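Local coordinates for protein AtFKBP42 (Arabidopsis thaliana, PDB 2F4E) that probably catalyses cis-trans isomerisation of peptidyl-proline bonds as an FKBP-type domain and modulates the uptake of MRP transporter substrates into the vacuole, at residues 121-126 against 150-155; 67-72 against 157-162. All blocks are in the same frame, centred on the assembly; numbering follows the deposited sequence.

Interaction 1 of 2, residues 121-126 against 150-155; sequences RALVHV and LYEVEV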
loop_
_atom_site.group_PDB
_atom_site.type_symbol
_atom_site.label_atom_id
_atom_site.label_comp_id
_atom_site.label_asym_id
_atom_site.label_seq_id
_atom_site.Cartn_x
_atom_site.Cartn_y
_atom_site.Cartn_z
ATOM N N ARG A 121 2.778 -5.973 -8.384
ATOM C CA ARG A 121 3.624 -4.982 -7.746
ATOM C C ARG A 121 3.155 -3.631 -8.274
ATOM O O ARG A 121 3.082 -3.437 -9.485
ATOM C CB ARG A 121 5.076 -5.240 -8.131
ATOM C CG ARG A 121 6.096 -4.517 -7.285
ATOM C CD ARG A 121 7.426 -5.263 -7.353
ATOM N NE ARG A 121 8.447 -4.654 -6.501
ATOM C CZ ARG A 121 9.615 -5.224 -6.197
ATOM N NH1 ARG A 121 9.913 -6.434 -6.666
ATOM N NH2 ARG A 121 10.514 -4.564 -5.468
ATOM N N ALA A 122 2.823 -2.710 -7.375
ATOM C CA ALA A 122 2.340 -1.406 -7.799
ATOM C C ALA A 122 2.656 -0.279 -6.845
ATOM O O ALA A 122 3.083 -0.499 -5.711
ATOM C CB ALA A 122 0.845 -1.460 -8.010
ATOM N N LEU A 123 2.448 0.938 -7.328
ATOM C CA LEU A 123 2.658 2.134 -6.527
ATOM C C LEU A 123 1.285 2.568 -6.047
ATOM O O LEU A 123 0.324 2.559 -6.817
ATOM C CB LEU A 123 3.270 3.245 -7.370
ATOM C CG LEU A 123 4.686 3.047 -7.915
ATOM C CD1 LEU A 123 5.119 4.330 -8.646
ATOM C CD2 LEU A 123 5.659 2.719 -6.770
ATOM N N VAL A 124 1.177 2.921 -4.775
ATOM C CA VAL A 124 -0.103 3.348 -4.246
ATOM C C VAL A 124 0.032 4.722 -3.606
ATOM O O VAL A 124 0.790 4.921 -2.647
ATOM C CB VAL A 124 -0.667 2.337 -3.208
ATOM C CG1 VAL A 124 -2.082 2.721 -2.841
ATOM C CG2 VAL A 124 -0.627 0.926 -3.758
ATOM N N HIS A 125 -0.721 5.661 -4.164
ATOM C CA HIS A 125 -0.733 7.036 -3.709
ATOM C C HIS A 125 -1.883 7.195 -2.753
ATOM O O HIS A 125 -3.045 7.053 -3.127
ATOM C CB HIS A 125 -0.882 7.955 -4.914
ATOM C CG HIS A 125 0.194 7.771 -5.925
ATOM N ND1 HIS A 125 1.436 8.371 -5.816
ATOM C CD2 HIS A 125 0.249 7.017 -7.046
ATOM C CE1 HIS A 125 2.193 7.996 -6.820
ATOM N NE2 HIS A 125 1.496 7.170 -7.589
ATOM N N VAL A 126 -1.549 7.504 -1.509
ATOM C CA VAL A 126 -2.545 7.632 -0.466
ATOM C C VAL A 126 -2.616 8.990 0.215
ATOM O O VAL A 126 -1.623 9.492 0.742
ATOM C CB VAL A 126 -2.301 6.569 0.614
ATOM C CG1 VAL A 126 -3.372 6.662 1.686
ATOM C CG2 VAL A 126 -2.249 5.192 -0.026
ATOM N N LEU A 150 3.355 7.456 -0.297
ATOM C CA LEU A 150 3.567 6.655 -1.485
ATOM C C LEU A 150 3.908 5.259 -0.993
ATOM O O LEU A 150 4.650 5.095 -0.020
ATOM C CB LEU A 150 4.736 7.178 -2.319
ATOM C CG LEU A 150 5.054 6.286 -3.527
ATOM C CD1 LEU A 150 3.955 6.432 -4.539
ATOM C CD2 LEU A 150 6.373 6.658 -4.158
ATOM N N TYR A 151 3.355 4.259 -1.656
ATOM C CA TYR A 151 3.633 2.878 -1.302
ATOM C C TYR A 151 4.032 2.102 -2.539
ATOM O O TYR A 151 3.513 2.318 -3.626
ATOM C CB TYR A 151 2.410 2.190 -0.702
ATOM C CG TYR A 151 1.932 2.704 0.629
ATOM C CD1 TYR A 151 2.580 2.365 1.812
ATOM C CD2 TYR A 151 0.773 3.468 0.709
ATOM C CE1 TYR A 151 2.063 2.767 3.045
ATOM C CE2 TYR A 151 0.255 3.871 1.922
ATOM C CZ TYR A 151 0.896 3.524 3.078
ATOM O OH TYR A 151 0.343 3.941 4.253
ATOM N N GLU A 152 4.985 1.206 -2.358
ATOM C CA GLU A 152 5.428 0.340 -3.425
ATOM C C GLU A 152 5.089 -0.994 -2.799
ATOM O O GLU A 152 5.816 -1.488 -1.932
ATOM C CB GLU A 152 6.933 0.458 -3.654
ATOM C CG GLU A 152 7.416 -0.379 -4.828
ATOM C CD GLU A 152 8.930 -0.579 -4.864
ATOM O OE1 GLU A 152 9.663 0.027 -4.062
ATOM O OE2 GLU A 152 9.394 -1.359 -5.723
ATOM N N VAL A 153 3.963 -1.561 -3.206
ATOM C CA VAL A 153 3.534 -2.825 -2.633
ATOM C C VAL A 153 3.466 -4.028 -3.571
ATOM O O VAL A 153 3.048 -3.927 -4.721
ATOM C CB VAL A 153 2.161 -2.666 -1.938
ATOM C CG1 VAL A 153 1.166 -2.033 -2.894
ATOM C CG2 VAL A 153 1.651 -4.017 -1.474
ATOM N N GLU A 154 3.896 -5.172 -3.059
ATOM C CA GLU A 154 3.846 -6.404 -3.818
ATOM C C GLU A 154 3.122 -7.447 -2.980
ATOM O O GLU A 154 3.572 -7.808 -1.887
ATOM C CB GLU A 154 5.247 -6.906 -4.185
ATOM C CG GLU A 154 5.183 -8.233 -4.915
ATOM C CD GLU A 154 6.518 -8.702 -5.442
ATOM O OE1 GLU A 154 7.479 -7.907 -5.443
ATOM O OE2 GLU A 154 6.594 -9.880 -5.851
ATOM N N VAL A 155 1.997 -7.918 -3.503
ATOM C CA VAL A 155 1.188 -8.907 -2.818
ATOM C C VAL A 155 1.730 -10.320 -3.007
ATOM O O VAL A 155 1.809 -10.827 -4.120
ATOM C CB VAL A 155 -0.279 -8.868 -3.320
ATOM C CG1 VAL A 155 -1.131 -9.816 -2.516
ATOM C CG2 VAL A 155 -0.830 -7.456 -3.232
#
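Strand 121-126 and residues 150-155 of strand 149-158 are antiparallel neighbours in the curved beta sheet of the FKBP fold. The two segments run with their directions 154° apart. Ala122 with Val153 and Val124 with Tyr151 are the hydrogen-bonded pairs. Ala122 N donates to Val153 O at 2.9 Å, and Val124 N donates to Tyr151 O at 2.7 Å; each bond is returned by the partner strand.

Arg121, Leu123, His125, Leu150, Glu152 and Glu154 share one face. The Arg121 chain is extended, with CG anti to the backbone N (chi1 -165°), and its guanidinium lies between two carboxylates. NH1 of Arg121 forms a salt bridge with Glu154 OE1 at 3.1 Å. NH2 of Arg121 forms a longer salt bridge with Glu152 OE2 at 3.4 Å; its hydrogen bond is weak, and the oxygen lies at the guanidinium edge. The other oxygen of Glu152, OE1, pairs with Arg75 of strand 69-78. A leucine in place of Arg121 would probably leave the Glu154 carboxylate without its mate across the strands and set it free to turn.

The other face, with Ala122, Val124, Tyr151 and Val153, makes apolar contacts. Val124 CG2 meets Val153 CG1 at 3.6 Å. At the end of strand 121-126, a valine methyl meets the tyrosine ring at its edge, in the ring plane: Val126 CG2 lies 3.4 Å from Tyr151 CE2.

Interaction 2 of 2, residues 67-72 against 157-162; sequences YSTCFL and GFDETK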
loop_
_atom_site.group_PDB
_atom_site.type_symbol
_atom_site.label_atom_id
_atom_site.label_comp_id
_atom_site.label_asym_id
_atom_site.label_seq_id
_atom_site.Cartn_x
_atom_site.Cartn_y
_atom_site.Cartn_z
ATOM N N TYR A 67 -12.420 -9.007 3.591
ATOM C CA TYR A 67 -12.078 -9.833 4.747
ATOM C C TYR A 67 -10.989 -10.880 4.476
ATOM O O TYR A 67 -10.656 -11.689 5.341
ATOM C CB TYR A 67 -13.348 -10.515 5.278
ATOM C CG TYR A 67 -14.532 -9.566 5.436
ATOM C CD1 TYR A 67 -14.330 -8.201 5.681
ATOM C CD2 TYR A 67 -15.851 -10.038 5.376
ATOM C CE1 TYR A 67 -15.401 -7.325 5.863
ATOM C CE2 TYR A 67 -16.948 -9.161 5.561
ATOM C CZ TYR A 67 -16.705 -7.809 5.802
ATOM O OH TYR A 67 -17.740 -6.922 5.981
ATOM N N SER A 68 -10.433 -10.856 3.273
ATOM C CA SER A 68 -9.367 -11.778 2.894
ATOM C C SER A 68 -8.041 -11.492 3.618
ATOM O O SER A 68 -7.730 -10.356 3.967
ATOM C CB SER A 68 -9.136 -11.700 1.384
ATOM O OG SER A 68 -8.038 -12.504 0.985
ATOM N N THR A 69 -7.262 -12.538 3.852
ATOM C CA THR A 69 -5.957 -12.391 4.482
ATOM C C THR A 69 -4.930 -12.187 3.367
ATOM O O THR A 69 -4.845 -12.975 2.416
ATOM C CB THR A 69 -5.580 -13.639 5.300
ATOM O OG1 THR A 69 -6.454 -13.738 6.429
ATOM C CG2 THR A 69 -4.149 -13.550 5.789
ATOM N N CYS A 70 -4.151 -11.125 3.486
ATOM C CA CYS A 70 -3.153 -10.813 2.481
ATOM C C CYS A 70 -1.741 -10.778 3.051
ATOM O O CYS A 70 -1.489 -10.226 4.120
ATOM C CB CYS A 70 -3.476 -9.460 1.847
ATOM S SG CYS A 70 -5.252 -9.173 1.541
ATOM N N PHE A 71 -0.824 -11.382 2.315
ATOM C CA PHE A 71 0.578 -11.391 2.696
ATOM C C PHE A 71 1.262 -10.504 1.678
ATOM O O PHE A 71 1.098 -10.702 0.470
ATOM C CB PHE A 71 1.112 -12.817 2.666
ATOM C CG PHE A 71 0.630 -13.641 3.817
ATOM C CD1 PHE A 71 1.176 -13.468 5.086
ATOM C CD2 PHE A 71 -0.423 -14.529 3.655
ATOM C CE1 PHE A 71 0.674 -14.172 6.183
ATOM C CE2 PHE A 71 -0.931 -15.233 4.742
ATOM C CZ PHE A 71 -0.384 -15.054 6.009
ATOM N N LEU A 72 2.007 -9.513 2.161
ATOM C CA LEU A 72 2.655 -8.587 1.249
ATOM C C LEU A 72 3.928 -7.908 1.749
ATOM O O LEU A 72 4.194 -7.828 2.952
ATOM C CB LEU A 72 1.644 -7.512 0.837
ATOM C CG LEU A 72 1.228 -6.562 1.967
ATOM C CD1 LEU A 72 1.850 -5.213 1.750
ATOM C CD2 LEU A 72 -0.271 -6.438 2.012
ATOM N N GLY A 157 0.246 -12.798 -1.858
ATOM C CA GLY A 157 -0.945 -13.593 -2.101
ATOM C C GLY A 157 -1.973 -13.464 -1.001
ATOM O O GLY A 157 -1.650 -12.970 0.075
ATOM N N PHE A 158 -3.204 -13.891 -1.290
ATOM C CA PHE A 158 -4.300 -13.865 -0.325
ATOM C C PHE A 158 -4.941 -15.244 -0.152
ATOM O O PHE A 158 -4.814 -16.122 -1.015
ATOM C CB PHE A 158 -5.393 -12.859 -0.706
ATOM C CG PHE A 158 -5.149 -12.121 -1.978
ATOM C CD1 PHE A 158 -5.348 -12.746 -3.199
ATOM C CD2 PHE A 158 -4.769 -10.769 -1.955
ATOM C CE1 PHE A 158 -5.184 -12.047 -4.390
ATOM C CE2 PHE A 158 -4.597 -10.046 -3.148
ATOM C CZ PHE A 158 -4.807 -10.697 -4.371
ATOM N N ASP A 159 -5.643 -15.439 0.957
ATOM C CA ASP A 159 -6.238 -16.741 1.210
ATOM C C ASP A 159 -7.646 -16.938 0.660
ATOM O O ASP A 159 -8.095 -18.069 0.495
ATOM C CB ASP A 159 -6.201 -17.047 2.715
ATOM C CG ASP A 159 -7.225 -16.253 3.512
ATOM O OD1 ASP A 159 -7.712 -15.216 3.022
ATOM O OD2 ASP A 159 -7.538 -16.673 4.648
ATOM N N GLU A 160 -8.334 -15.843 0.354
ATOM C CA GLU A 160 -9.697 -15.932 -0.166
ATOM C C GLU A 160 -9.893 -14.995 -1.363
ATOM O O GLU A 160 -9.784 -13.768 -1.237
ATOM C CB GLU A 160 -10.696 -15.582 0.947
ATOM C CG GLU A 160 -12.145 -15.916 0.620
ATOM C CD GLU A 160 -13.131 -15.187 1.523
ATOM O OE1 GLU A 160 -13.075 -15.347 2.763
ATOM O OE2 GLU A 160 -13.970 -14.445 0.978
ATOM N N THR A 161 -10.176 -15.568 -2.528
ATOM C CA THR A 161 -10.350 -14.761 -3.738
ATOM C C THR A 161 -11.760 -14.826 -4.328
ATOM O O THR A 161 -12.484 -15.792 -4.097
ATOM C CB THR A 161 -9.351 -15.185 -4.830
ATOM O OG1 THR A 161 -9.678 -14.522 -6.055
ATOM C CG2 THR A 161 -9.403 -16.685 -5.059
ATOM N N LYS A 162 -12.141 -13.799 -5.087
ATOM C CA LYS A 162 -13.466 -13.740 -5.712
ATOM C C LYS A 162 -13.681 -14.843 -6.757
ATOM O O LYS A 162 -12.969 -14.906 -7.766
ATOM C CB LYS A 162 -13.688 -12.376 -6.377
ATOM C CG LYS A 162 -13.466 -11.166 -5.469
ATOM C CD LYS A 162 -14.080 -9.908 -6.097
ATOM C CE LYS A 162 -13.674 -8.629 -5.374
ATOM N NZ LYS A 162 -13.847 -8.716 -3.887
#
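Phe71 and Gly157 form an antiparallel hydrogen-bonded pair where strand 69-78 meets the end of strand 149-158. Phe71 N donates to Gly157 O at 2.9 Å, with an angle of 170° at the hydrogen. The return bond, Gly157 N to Phe71 O, is longer at 3.2 Å. Asp159 N then donates to Thr69 O.

Side chains add two polar links. The Asp159 carboxylate turns back to the first strand, its CG set between backbone N and carbonyl carbon (chi1 74°). There Asp159 OD1 takes the Thr69 N-H at 2.8 Å, from above the carboxylate plane. Ser68 OG donates to Glu160 O at 3.1 Å. The Glu160 carboxylate is held by Ser65.

Apolar contact comes from Cys70 and Phe158, a non-hydrogen-bonded pair. Cys70 SG approaches the edge of the Phe158 ring, 3.9 Å from CD2 of Phe158, in a sulfur-aromatic contact. Pro64 also touches Phe158.

The backbone of Gly157 is folded so that a CB would jam against the preceding carbonyl oxygen, which by itself calls for glycine. Beyond Phe158 the Asp159 N to Thr69 O bond is joined by side-chain bonds of Asp159 and Ser68, which probably help hold the outgoing chain beside Ser68 and Thr69.

Overall arrangement
The centres of the two interactions lie about 16 Å apart in one antiparallel sheet. They share strand 149-158, which has strand 121-126 as one neighbour and strand 69-78 as another. Interaction 1 sits about 4 Å from the centre of the chain and is buried. Interaction 2 lies about 14 Å out, where the shared strand ends. Along the chain, 67-72 comes first, then 121-126, 150-155 and 157-162, so interaction 1 is nested inside the loop closed by interaction 2. The contacts touch where Leu72 packs on Val153 and Val155. Strand 149-158 thus ties early and late parts of the FKBP domain into one sheet.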